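Local coordinates for sensor protein kinase HptS (Staphylococcus aureus, PDB 6LKI) that probably senses an extracellular signal and relays it by histidine autophosphorylation, as two-component sensor kinases do, at residues T59-L64 / Y103-P108; E33-N38 / F93-Y98; Y127-Y132 / G141-P146; Y84-H89 / L158-H163. All coordinates share one frame; numbering follows the deposited sequence.

Contact 1 of 4, residues T59-L64 / Y103-P108; sequences TLYYEL and YMANTP
Tyr61 and Tyr103 form an antiparallel hydrogen-bonded pair between the two inner strands, 59-66 and 97-106, of a four-stranded antiparallel sheet. Tyr61 N donates to Tyr103 O, and Tyr103 N returns a bond to Tyr61 O at 2.8 Å. The neighbouring pair, Leu60 with Met104, is non-hydrogen-bonded. Here Leu60 CD2 rests against Met104 CB at 3.8 Å, and Leu60 CA makes a C-H...O contact of 3.2 Å with Tyr103 O. Further on, Ala105 N binds Thr59 O at 3.0 Å. The Ala105 methyl meets the Tyr61 ring at its edge and in its plane, with CB 3.8 Å from CE2. The extended Glu63 side chain crosses that of Tyr103 obliquely, OE1 lying 3.9 Å from Tyr103 CE1 with carboxylate and ring planes 65° apart. At the far end the side chains of Thr59 and Asn106 are bonded, Thr59 OG1 donating to Asn106 OD1 at 2.8 Å from above the amide carbonyl plane. Asn106 CG, set between its backbone N and carbonyl carbon (chi1 61°), lies close to Thr59 OG1. Outside the pair, Leu60 packs on Ile53 of helix 39-55, while the Tyr61 side chain touches Asn73, Leu78 and Met83. Ala105 O is bonded to Tyr132 OH, which joins this strand to the second sheet. Just past the strand, Thr107 occupies the N-cap of helix 108-116, its OG1 bonded to Leu110 N.

Contact 2 of 4, residues E33-N38 / F93-Y98; sequences ELDLTN and FKNSTY
Asp35 OD1, lying 3.2 Å from Asn95 CB across the contact, is gripped by two donors of Thr37, the backbone N and, at 2.6 Å, the hydroxyl OG1. Both come from the same face of the carboxylate, well above its plane. The bond from Thr37 N makes this an Asx turn, set inside the type I turn Asp35-Asn38 that leads into helix 39-55. Asp35 CG is anti to the backbone N (chi1 -178°); the Asp35 and Asn95 side chains cross at about a right angle, with carboxylate and amide planes 31° apart.

Asn95 OD1 joins the two segments, accepting from Leu36 N at 3.2 Å, a donor far above the carbonyl plane. Its ND2 holds the amide from within segment 93-98, binding Tyr98 OH at 2.9 Å, nearly in the amide plane. Tyr98 OH is also bonded to Gln69 OE1.

Leu36 supplies the apolar centre. Its CD1 sits over the middle of two rings, 3.8 Å from the Phe93 centroid and 3.5 Å from that of Tyr98, making a CH-pi contact with each. The CB of the same leucine lies close to the Tyr98 hydroxyl, and Phe93 also stacks on Phe31 of helix 2-31. Leu34 O accepts from Lys94 N at 2.9 Å, and this same oxygen lies in the plane of the Phe93 ring, at its edge, 3.4 Å from CD2.

Contact 3 of 4, residues Y127-Y132 / G141-P146; sequences YDNILY and GEKYRP
Ile130 and Glu142 meet in the tight half of this contact, where Ile130 N donates to Glu142 O at 2.8 Å. That carbonyl is also pressed by the isoleucine side chain, CG1 lying 3.2 Å from Glu142 O, because CG1 stands beside the backbone N (chi1 -67°). Two further backbone bonds extend the pairing: Gly141 N to Ile130 O at 3.1 Å, and Tyr144 N to Asp128 O at 3.0 Å. Flanked by the Ile130-Glu142 and Tyr144-Asp128 bonds, Asn129 and Lys143 form a single beta bridge, so a loop is tied to the start of strand 130-133 without becoming a strand itself. Gly141 adopts backbone angles at which a CB would jam against the preceding carbonyl oxygen.

The other side is looser. Glu142 is exposed, and its CB points away from segment 127-132, while Lys143 curls back, bent at its last three torsions, until NZ reaches Asn129 OD1 at 3.0 Å. The placing of this amine is doubtful, since CE is modelled too near the carbonyl oxygen of Tyr127. Asp128 turns its carboxylate to a salt bridge with Arg164.

Inward, Ile130 and Tyr144 both pack on Leu122 of strand 120-125, and Tyr144 continues to Val124 and to Ile166 of strand 163-169. Leu131 and Tyr132 form a classic beta bulge opposite Ile123, and past Tyr144 the loop runs into helix 146-149.

Contact 4 of 4, residues Y84-H89 / L158-H163; sequences YLFSTH and LNHADH
Tyr84 reaches between His160 and His163. Its CB lies beside CB of Tyr132, and CG stands anti to the backbone N (chi1 174°). On one flank of the ring, CE1 comes to 3.6 Å from His163 ND1; on the other, CE2 is 4.1 Å from His160 NE2 and lies in the plane of the Phe86 ring, at its edge. At the tip, Tyr84 OH shares a short hydrogen bond of 2.6 Å with His163 ND1, in the plane of that imidazole, and lies 2.8 Å from His160 NE2. Neither histidine stacks on the tyrosine: the pairs meet rim to rim.

This aromatic cluster joins the outer strand 84-92 of one antiparallel sheet to the turn between strands 152-157 and 163-169 of the other. Strand 84-92 carries a classic beta bulge at Phe86 and Ser87, opposite Ile102. Phe86 brings its ring edge to the face of His160, CE1 3.8 Å from His160 CE1, and packs on Glu17 and Ile20 of helix 2-31. One face of the His163 ring carries Ala161 CB over its centre. A water donates to Leu85 O at 2.8 Å and to Phe86 O, and sits 2.7 Å from His160 NE2 in the imidazole plane.

In the fold
Contacts 1 and 2 share strand 97-106 but lie about 24 Å apart, centre to centre; they touch where Leu64 packs on Tyr98 and Leu36. Contact 4 is about 12 Å from contact 1 between centres and is tied to it by the backbone bond of Met104 N to Tyr84 O. Contact 3, in the second sheet, lies about 15 Å from contact 4 by centres and meets it through Leu131 on His163 and Tyr132 on Tyr84. Contacts 2 and 3 fall on opposite sides of the chain's centre, with nearest atoms about 21 Å apart. Two four-stranded sheets following a long N-terminal helix are consistent with a tandem PAS-like (double Cache) sensor domain, and contact 4 bridges the two.

Contact 1 of 4, residues T59-L64 / Y103-P108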
# COMPACT_ATOMS: atom_id res chain seq x y z
N THR B 59 -9.09 -1.07 24.26
CA THR B 59 -7.78 -1.54 23.82
C THR B 59 -7.53 -1.00 22.42
O THR B 59 -8.18 -1.43 21.46
CB THR B 59 -7.70 -3.06 23.85
OG1 THR B 59 -7.92 -3.53 25.19
CG2 THR B 59 -6.34 -3.54 23.37
N LEU B 60 -6.59 -0.07 22.29
CA LEU B 60 -6.33 0.61 21.04
C LEU B 60 -4.90 0.33 20.58
O LEU B 60 -3.99 0.21 21.40
CB LEU B 60 -6.54 2.12 21.17
CG LEU B 60 -7.93 2.55 21.66
CD1 LEU B 60 -7.98 4.06 21.85
CD2 LEU B 60 -9.00 2.10 20.68
N TYR B 61 -4.73 0.21 19.26
CA TYR B 61 -3.43 0.06 18.64
C TYR B 61 -3.25 1.17 17.62
O TYR B 61 -4.16 1.43 16.81
CB TYR B 61 -3.28 -1.31 17.98
CG TYR B 61 -3.25 -2.44 18.97
CD1 TYR B 61 -2.11 -2.71 19.72
CD2 TYR B 61 -4.38 -3.22 19.20
CE1 TYR B 61 -2.09 -3.73 20.64
CE2 TYR B 61 -4.37 -4.25 20.12
CZ TYR B 61 -3.22 -4.50 20.84
OH TYR B 61 -3.20 -5.52 21.76
N TYR B 62 -2.10 1.83 17.65
CA TYR B 62 -1.80 2.87 16.68
C TYR B 62 -0.80 2.35 15.65
O TYR B 62 0.06 1.51 15.95
CB TYR B 62 -1.24 4.13 17.35
CG TYR B 62 -0.00 3.92 18.20
CD1 TYR B 62 1.26 3.85 17.62
CD2 TYR B 62 -0.09 3.82 19.58
CE1 TYR B 62 2.40 3.67 18.40
CE2 TYR B 62 1.03 3.64 20.37
CZ TYR B 62 2.27 3.56 19.77
OH TYR B 62 3.40 3.38 20.55
N GLU B 63 -0.94 2.85 14.43
CA GLU B 63 0.02 2.62 13.35
C GLU B 63 0.39 3.99 12.79
O GLU B 63 -0.45 4.67 12.21
CB GLU B 63 -0.55 1.71 12.26
CG GLU B 63 -0.69 0.25 12.68
CD GLU B 63 -1.00 -0.67 11.51
OE1 GLU B 63 -1.27 -0.15 10.40
OE2 GLU B 63 -0.97 -1.90 11.69
N LEU B 64 1.64 4.39 12.99
CA LEU B 64 2.17 5.65 12.47
C LEU B 64 3.08 5.31 11.30
O LEU B 64 4.18 4.79 11.49
CB LEU B 64 2.91 6.43 13.55
CG LEU B 64 3.33 7.86 13.20
CD1 LEU B 64 2.12 8.71 12.86
CD2 LEU B 64 4.12 8.47 14.35
N TYR B 103 -6.71 1.70 15.78
CA TYR B 103 -7.60 0.56 15.68
C TYR B 103 -8.10 0.17 17.06
O TYR B 103 -7.35 0.24 18.04
CB TYR B 103 -6.90 -0.64 15.03
CG TYR B 103 -6.43 -0.39 13.62
CD1 TYR B 103 -5.19 0.19 13.37
CD2 TYR B 103 -7.22 -0.75 12.54
CE1 TYR B 103 -4.76 0.42 12.08
CE2 TYR B 103 -6.79 -0.53 11.24
CZ TYR B 103 -5.56 0.06 11.02
OH TYR B 103 -5.13 0.28 9.73
N MET B 104 -9.36 -0.25 17.14
CA MET B 104 -9.95 -0.76 18.37
C MET B 104 -10.05 -2.27 18.27
O MET B 104 -10.70 -2.80 17.36
CB MET B 104 -11.33 -0.14 18.61
CG MET B 104 -11.95 -0.49 19.95
SD MET B 104 -12.86 -2.05 19.93
CE MET B 104 -14.28 -1.60 18.94
N ALA B 105 -9.40 -2.97 19.19
CA ALA B 105 -9.44 -4.43 19.21
C ALA B 105 -10.52 -4.96 20.14
O ALA B 105 -11.15 -5.99 19.84
CB ALA B 105 -8.08 -4.99 19.63
N ASN B 106 -10.76 -4.29 21.26
CA ASN B 106 -11.80 -4.65 22.21
C ASN B 106 -11.98 -3.48 23.18
O ASN B 106 -11.18 -2.54 23.19
CB ASN B 106 -11.47 -5.94 22.97
CG ASN B 106 -10.19 -5.83 23.78
OD1 ASN B 106 -10.15 -5.16 24.82
ND2 ASN B 106 -9.13 -6.48 23.31
N THR B 107 -13.04 -3.55 23.97
CA THR B 107 -13.27 -2.62 25.07
C THR B 107 -13.56 -3.41 26.33
O THR B 107 -14.09 -4.52 26.27
CB THR B 107 -14.43 -1.66 24.78
OG1 THR B 107 -15.68 -2.33 24.99
CG2 THR B 107 -14.37 -1.13 23.35
N PRO B 108 -13.21 -2.87 27.50
CA PRO B 108 -13.53 -3.57 28.76
C PRO B 108 -15.01 -3.83 28.94
O PRO B 108 -15.39 -4.82 29.57
CB PRO B 108 -12.99 -2.63 29.84
CG PRO B 108 -11.94 -1.82 29.15
CD PRO B 108 -12.43 -1.64 27.74

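Contact 2 of 4, residues E33-N38 / F93-Y98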
# COMPACT_ATOMS: atom_id res chain seq x y z
N GLU B 33 7.41 20.09 14.90
CA GLU B 33 8.75 20.29 15.45
C GLU B 33 9.51 18.98 15.63
O GLU B 33 10.69 19.02 16.00
CB GLU B 33 8.67 21.02 16.79
CG GLU B 33 8.21 22.47 16.69
CD GLU B 33 9.20 23.34 15.94
OE1 GLU B 33 8.77 24.07 15.02
OE2 GLU B 33 10.40 23.30 16.28
N LEU B 34 8.88 17.84 15.38
CA LEU B 34 9.47 16.54 15.67
C LEU B 34 9.96 15.89 14.38
O LEU B 34 9.17 15.67 13.46
CB LEU B 34 8.46 15.64 16.38
CG LEU B 34 8.06 16.10 17.79
CD1 LEU B 34 6.95 15.22 18.36
CD2 LEU B 34 9.27 16.11 18.71
N ASP B 35 11.25 15.59 14.33
CA ASP B 35 11.88 14.92 13.19
C ASP B 35 11.94 13.43 13.51
O ASP B 35 12.74 13.00 14.35
CB ASP B 35 13.27 15.50 12.93
CG ASP B 35 13.96 14.88 11.73
OD1 ASP B 35 13.45 13.89 11.16
OD2 ASP B 35 15.03 15.39 11.34
N LEU B 36 11.11 12.64 12.83
CA LEU B 36 11.01 11.22 13.12
C LEU B 36 12.17 10.40 12.56
O LEU B 36 12.15 9.17 12.68
CB LEU B 36 9.68 10.67 12.61
CG LEU B 36 8.44 11.26 13.29
CD1 LEU B 36 7.20 10.43 13.01
CD2 LEU B 36 8.67 11.40 14.80
N THR B 37 13.17 11.04 11.94
CA THR B 37 14.44 10.39 11.70
C THR B 37 15.41 10.57 12.85
O THR B 37 16.50 9.98 12.85
CB THR B 37 15.08 10.91 10.40
OG1 THR B 37 15.37 12.31 10.55
CG2 THR B 37 14.14 10.71 9.22
N ASN B 38 15.05 11.39 13.84
CA ASN B 38 15.83 11.60 15.05
C ASN B 38 15.24 10.75 16.16
O ASN B 38 14.04 10.82 16.44
CB ASN B 38 15.82 13.08 15.43
CG ASN B 38 16.64 13.37 16.67
OD1 ASN B 38 16.24 13.04 17.78
ND2 ASN B 38 17.79 14.01 16.49
N PHE B 93 4.86 16.13 10.14
CA PHE B 93 5.98 16.20 11.05
C PHE B 93 7.07 17.08 10.45
O PHE B 93 6.93 17.62 9.35
CB PHE B 93 6.50 14.80 11.38
CG PHE B 93 5.70 14.09 12.44
CD1 PHE B 93 4.48 13.50 12.13
CD2 PHE B 93 6.16 14.02 13.74
CE1 PHE B 93 3.74 12.84 13.10
CE2 PHE B 93 5.42 13.37 14.72
CZ PHE B 93 4.21 12.78 14.40
N LYS B 94 8.17 17.23 11.18
CA LYS B 94 9.24 18.12 10.74
C LYS B 94 9.91 17.63 9.46
O LYS B 94 10.33 18.44 8.63
CB LYS B 94 10.27 18.28 11.85
CG LYS B 94 11.31 19.36 11.60
CD LYS B 94 12.32 19.40 12.74
CE LYS B 94 13.35 20.49 12.53
NZ LYS B 94 12.74 21.85 12.56
N ASN B 95 10.00 16.31 9.28
CA ASN B 95 10.74 15.74 8.17
C ASN B 95 9.87 15.27 7.01
O ASN B 95 10.31 15.31 5.86
CB ASN B 95 11.59 14.56 8.65
CG ASN B 95 10.74 13.46 9.28
OD1 ASN B 95 9.89 13.73 10.13
ND2 ASN B 95 10.97 12.22 8.85
N SER B 96 8.65 14.83 7.29
CA SER B 96 7.79 14.25 6.26
C SER B 96 6.37 14.17 6.80
O SER B 96 6.10 14.52 7.96
CB SER B 96 8.29 12.88 5.82
OG SER B 96 7.48 12.33 4.79
N THR B 97 5.46 13.71 5.96
CA THR B 97 4.07 13.48 6.34
C THR B 97 3.88 12.03 6.75
O THR B 97 4.37 11.12 6.07
CB THR B 97 3.13 13.83 5.18
OG1 THR B 97 2.96 15.25 5.11
CG2 THR B 97 1.77 13.18 5.37
N TYR B 98 3.19 11.82 7.87
CA TYR B 98 2.93 10.48 8.39
C TYR B 98 1.43 10.28 8.53
O TYR B 98 0.68 11.21 8.85
CB TYR B 98 3.62 10.27 9.74
CG TYR B 98 5.13 10.20 9.66
CD1 TYR B 98 5.88 11.34 9.44
CD2 TYR B 98 5.79 8.99 9.80
CE1 TYR B 98 7.26 11.28 9.36
CE2 TYR B 98 7.17 8.91 9.72
CZ TYR B 98 7.90 10.06 9.51
OH TYR B 98 9.27 9.99 9.43

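Contact 3 of 4, residues Y127-Y132 / G141-P146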
# COMPACT_ATOMS: atom_id res chain seq x y z
N TYR B 127 -23.65 0.87 4.58
CA TYR B 127 -23.71 -0.13 3.54
C TYR B 127 -23.84 -1.54 4.09
O TYR B 127 -23.87 -2.50 3.31
CB TYR B 127 -22.48 -0.04 2.63
CG TYR B 127 -22.17 1.36 2.18
CD1 TYR B 127 -23.16 2.19 1.66
CD2 TYR B 127 -20.88 1.87 2.27
CE1 TYR B 127 -22.87 3.47 1.24
CE2 TYR B 127 -20.58 3.15 1.86
CZ TYR B 127 -21.58 3.95 1.35
OH TYR B 127 -21.29 5.22 0.94
N ASP B 128 -23.92 -1.69 5.41
CA ASP B 128 -24.15 -2.97 6.09
C ASP B 128 -22.94 -3.89 6.05
O ASP B 128 -23.09 -5.11 6.22
CB ASP B 128 -25.37 -3.70 5.51
CG ASP B 128 -26.65 -3.40 6.27
OD1 ASP B 128 -26.75 -2.34 6.91
OD2 ASP B 128 -27.57 -4.25 6.22
N ASN B 129 -21.74 -3.36 5.85
CA ASN B 129 -20.52 -4.15 5.98
C ASN B 129 -20.15 -4.31 7.45
O ASN B 129 -20.24 -3.36 8.23
CB ASN B 129 -19.35 -3.49 5.24
CG ASN B 129 -19.56 -3.42 3.74
OD1 ASN B 129 -20.15 -4.31 3.14
ND2 ASN B 129 -19.07 -2.34 3.13
N ILE B 130 -19.70 -5.51 7.81
CA ILE B 130 -19.26 -5.76 9.19
C ILE B 130 -17.88 -5.15 9.38
O ILE B 130 -16.92 -5.51 8.69
CB ILE B 130 -19.25 -7.27 9.50
CG1 ILE B 130 -20.68 -7.82 9.51
CG2 ILE B 130 -18.58 -7.52 10.85
CD1 ILE B 130 -20.77 -9.28 9.89
N LEU B 131 -17.77 -4.23 10.34
CA LEU B 131 -16.51 -3.58 10.66
C LEU B 131 -15.91 -4.02 11.99
O LEU B 131 -14.73 -3.73 12.24
CB LEU B 131 -16.69 -2.05 10.68
CG LEU B 131 -17.28 -1.41 9.43
CD1 LEU B 131 -17.43 0.09 9.62
CD2 LEU B 131 -16.42 -1.71 8.21
N TYR B 132 -16.67 -4.71 12.83
CA TYR B 132 -16.15 -5.25 14.07
C TYR B 132 -17.08 -6.35 14.56
O TYR B 132 -18.29 -6.30 14.33
CB TYR B 132 -16.00 -4.18 15.16
CG TYR B 132 -15.48 -4.73 16.47
CD1 TYR B 132 -14.12 -4.95 16.67
CD2 TYR B 132 -16.35 -5.03 17.51
CE1 TYR B 132 -13.65 -5.45 17.87
CE2 TYR B 132 -15.89 -5.54 18.71
CZ TYR B 132 -14.53 -5.75 18.88
OH TYR B 132 -14.06 -6.25 20.07
N GLY B 141 -15.86 -8.05 7.24
CA GLY B 141 -15.92 -7.81 5.81
C GLY B 141 -17.25 -8.18 5.17
O GLY B 141 -17.71 -7.48 4.26
N GLU B 142 -17.86 -9.27 5.62
CA GLU B 142 -19.12 -9.70 5.05
C GLU B 142 -20.26 -8.79 5.51
O GLU B 142 -20.08 -7.90 6.35
CB GLU B 142 -19.40 -11.16 5.44
CG GLU B 142 -18.14 -11.96 5.69
CD GLU B 142 -18.33 -13.45 5.49
OE1 GLU B 142 -19.38 -13.99 5.89
OE2 GLU B 142 -17.41 -14.10 4.93
N LYS B 143 -21.43 -9.01 4.93
CA LYS B 143 -22.61 -8.21 5.19
C LYS B 143 -23.36 -8.72 6.41
O LYS B 143 -23.32 -9.90 6.74
CB LYS B 143 -23.55 -8.25 3.97
CG LYS B 143 -23.03 -7.46 2.77
CD LYS B 143 -23.88 -6.23 2.50
CE LYS B 143 -23.07 -5.02 2.16
NZ LYS B 143 -22.13 -5.25 1.08
N TYR B 144 -24.07 -7.81 7.07
CA TYR B 144 -24.89 -8.16 8.22
C TYR B 144 -26.33 -8.43 7.79
O TYR B 144 -26.89 -7.71 6.97
CB TYR B 144 -24.85 -7.05 9.27
CG TYR B 144 -25.79 -7.28 10.43
CD1 TYR B 144 -25.69 -8.43 11.21
CD2 TYR B 144 -26.76 -6.36 10.76
CE1 TYR B 144 -26.55 -8.65 12.27
CE2 TYR B 144 -27.62 -6.56 11.82
CZ TYR B 144 -27.51 -7.71 12.57
OH TYR B 144 -28.36 -7.93 13.63
N ARG B 145 -26.91 -9.49 8.36
CA ARG B 145 -28.29 -9.88 8.06
C ARG B 145 -28.92 -10.35 9.37
O ARG B 145 -28.65 -11.46 9.83
CB ARG B 145 -28.34 -10.97 7.00
CG ARG B 145 -27.91 -10.51 5.62
CD ARG B 145 -27.08 -11.57 4.91
NE ARG B 145 -26.69 -11.16 3.56
CZ ARG B 145 -25.61 -11.60 2.92
NH1 ARG B 145 -24.80 -12.46 3.51
NH2 ARG B 145 -25.34 -11.17 1.70
N PRO B 146 -29.78 -9.52 9.98
CA PRO B 146 -30.28 -9.86 11.32
C PRO B 146 -31.12 -11.13 11.36
O PRO B 146 -31.09 -11.84 12.37
CB PRO B 146 -31.12 -8.63 11.71
CG PRO B 146 -30.73 -7.55 10.75
CD PRO B 146 -30.30 -8.23 9.50

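Contact 4 of 4, residues Y84-H89 / L158-H163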
# COMPACT_ATOMS: atom_id res chain seq x y z
N TYR B 84 -11.34 -2.76 14.51
CA TYR B 84 -12.18 -1.68 14.03
C TYR B 84 -11.32 -0.45 13.78
O TYR B 84 -10.72 0.09 14.72
CB TYR B 84 -13.28 -1.36 15.05
CG TYR B 84 -14.11 -0.15 14.70
CD1 TYR B 84 -14.85 -0.10 13.53
CD2 TYR B 84 -14.17 0.95 15.55
CE1 TYR B 84 -15.62 1.01 13.21
CE2 TYR B 84 -14.93 2.06 15.24
CZ TYR B 84 -15.65 2.08 14.07
OH TYR B 84 -16.41 3.18 13.75
N LEU B 85 -11.25 -0.02 12.52
CA LEU B 85 -10.54 1.21 12.19
C LEU B 85 -11.32 2.39 12.75
O LEU B 85 -12.42 2.70 12.29
CB LEU B 85 -10.37 1.34 10.68
CG LEU B 85 -9.66 2.61 10.21
CD1 LEU B 85 -8.32 2.76 10.90
CD2 LEU B 85 -9.49 2.61 8.70
N PHE B 86 -10.58 3.06 13.58
CA PHE B 86 -11.39 3.94 14.40
C PHE B 86 -11.05 5.42 14.22
O PHE B 86 -11.95 6.25 14.15
CB PHE B 86 -11.25 3.56 15.88
CG PHE B 86 -12.00 4.46 16.82
CD1 PHE B 86 -13.37 4.32 17.01
CD2 PHE B 86 -11.34 5.45 17.53
CE1 PHE B 86 -14.06 5.14 17.87
CE2 PHE B 86 -12.03 6.28 18.40
CZ PHE B 86 -13.39 6.13 18.57
N SER B 87 -9.91 5.80 13.71
CA SER B 87 -9.57 7.14 13.27
C SER B 87 -8.39 7.09 12.31
O SER B 87 -7.54 6.21 12.40
CB SER B 87 -9.25 8.06 14.45
OG SER B 87 -8.06 7.66 15.11
N THR B 88 -8.36 8.06 11.40
CA THR B 88 -7.28 8.22 10.44
C THR B 88 -6.92 9.70 10.38
O THR B 88 -7.80 10.55 10.27
CB THR B 88 -7.67 7.72 9.05
OG1 THR B 88 -8.14 6.37 9.14
CG2 THR B 88 -6.49 7.78 8.09
N HIS B 89 -5.62 10.00 10.46
CA HIS B 89 -5.16 11.38 10.42
C HIS B 89 -3.91 11.48 9.55
O HIS B 89 -3.02 10.63 9.63
CB HIS B 89 -4.85 11.92 11.82
CG HIS B 89 -6.07 12.17 12.65
ND1 HIS B 89 -6.62 11.21 13.47
CD2 HIS B 89 -6.85 13.27 12.79
CE1 HIS B 89 -7.69 11.71 14.08
NE2 HIS B 89 -7.85 12.96 13.68
N LEU B 158 -23.27 5.37 15.82
CA LEU B 158 -22.03 5.89 16.37
C LEU B 158 -21.83 7.34 15.93
O LEU B 158 -22.23 7.75 14.84
CB LEU B 158 -20.85 5.03 15.94
CG LEU B 158 -20.81 3.64 16.58
CD1 LEU B 158 -19.51 2.91 16.25
CD2 LEU B 158 -21.00 3.72 18.09
N ASN B 159 -21.18 8.12 16.80
CA ASN B 159 -21.19 9.57 16.65
C ASN B 159 -20.23 10.05 15.56
O ASN B 159 -20.51 11.05 14.90
CB ASN B 159 -20.84 10.23 17.98
CG ASN B 159 -20.88 11.74 17.91
OD1 ASN B 159 -19.85 12.39 17.73
ND2 ASN B 159 -22.07 12.31 18.07
N HIS B 160 -19.12 9.35 15.36
CA HIS B 160 -18.04 9.88 14.54
C HIS B 160 -18.16 9.51 13.06
O HIS B 160 -17.50 10.15 12.23
CB HIS B 160 -16.69 9.38 15.06
CG HIS B 160 -16.48 7.91 14.87
ND1 HIS B 160 -17.12 6.96 15.63
CD2 HIS B 160 -15.70 7.23 13.99
CE1 HIS B 160 -16.75 5.76 15.23
NE2 HIS B 160 -15.88 5.89 14.24
N ALA B 161 -18.96 8.51 12.72
CA ALA B 161 -19.11 8.10 11.33
C ALA B 161 -20.46 7.43 11.16
O ALA B 161 -21.19 7.19 12.13
CB ALA B 161 -17.97 7.18 10.89
N ASP B 162 -20.79 7.12 9.90
CA ASP B 162 -22.06 6.48 9.57
C ASP B 162 -22.02 4.99 9.91
O ASP B 162 -22.20 4.11 9.07
CB ASP B 162 -22.39 6.70 8.10
CG ASP B 162 -22.58 8.17 7.76
OD1 ASP B 162 -23.43 8.82 8.39
OD2 ASP B 162 -21.88 8.67 6.85
N HIS B 163 -21.77 4.71 11.19
CA HIS B 163 -21.66 3.35 11.70
C HIS B 163 -22.70 3.11 12.78
O HIS B 163 -23.15 4.04 13.45
CB HIS B 163 -20.25 3.08 12.26
CG HIS B 163 -19.16 3.23 11.24
ND1 HIS B 163 -17.84 3.37 11.59
CD2 HIS B 163 -19.20 3.25 9.89
CE1 HIS B 163 -17.10 3.48 10.50
NE2 HIS B 163 -17.90 3.41 9.45
O HOH W 1 -14.18 4.83 12.44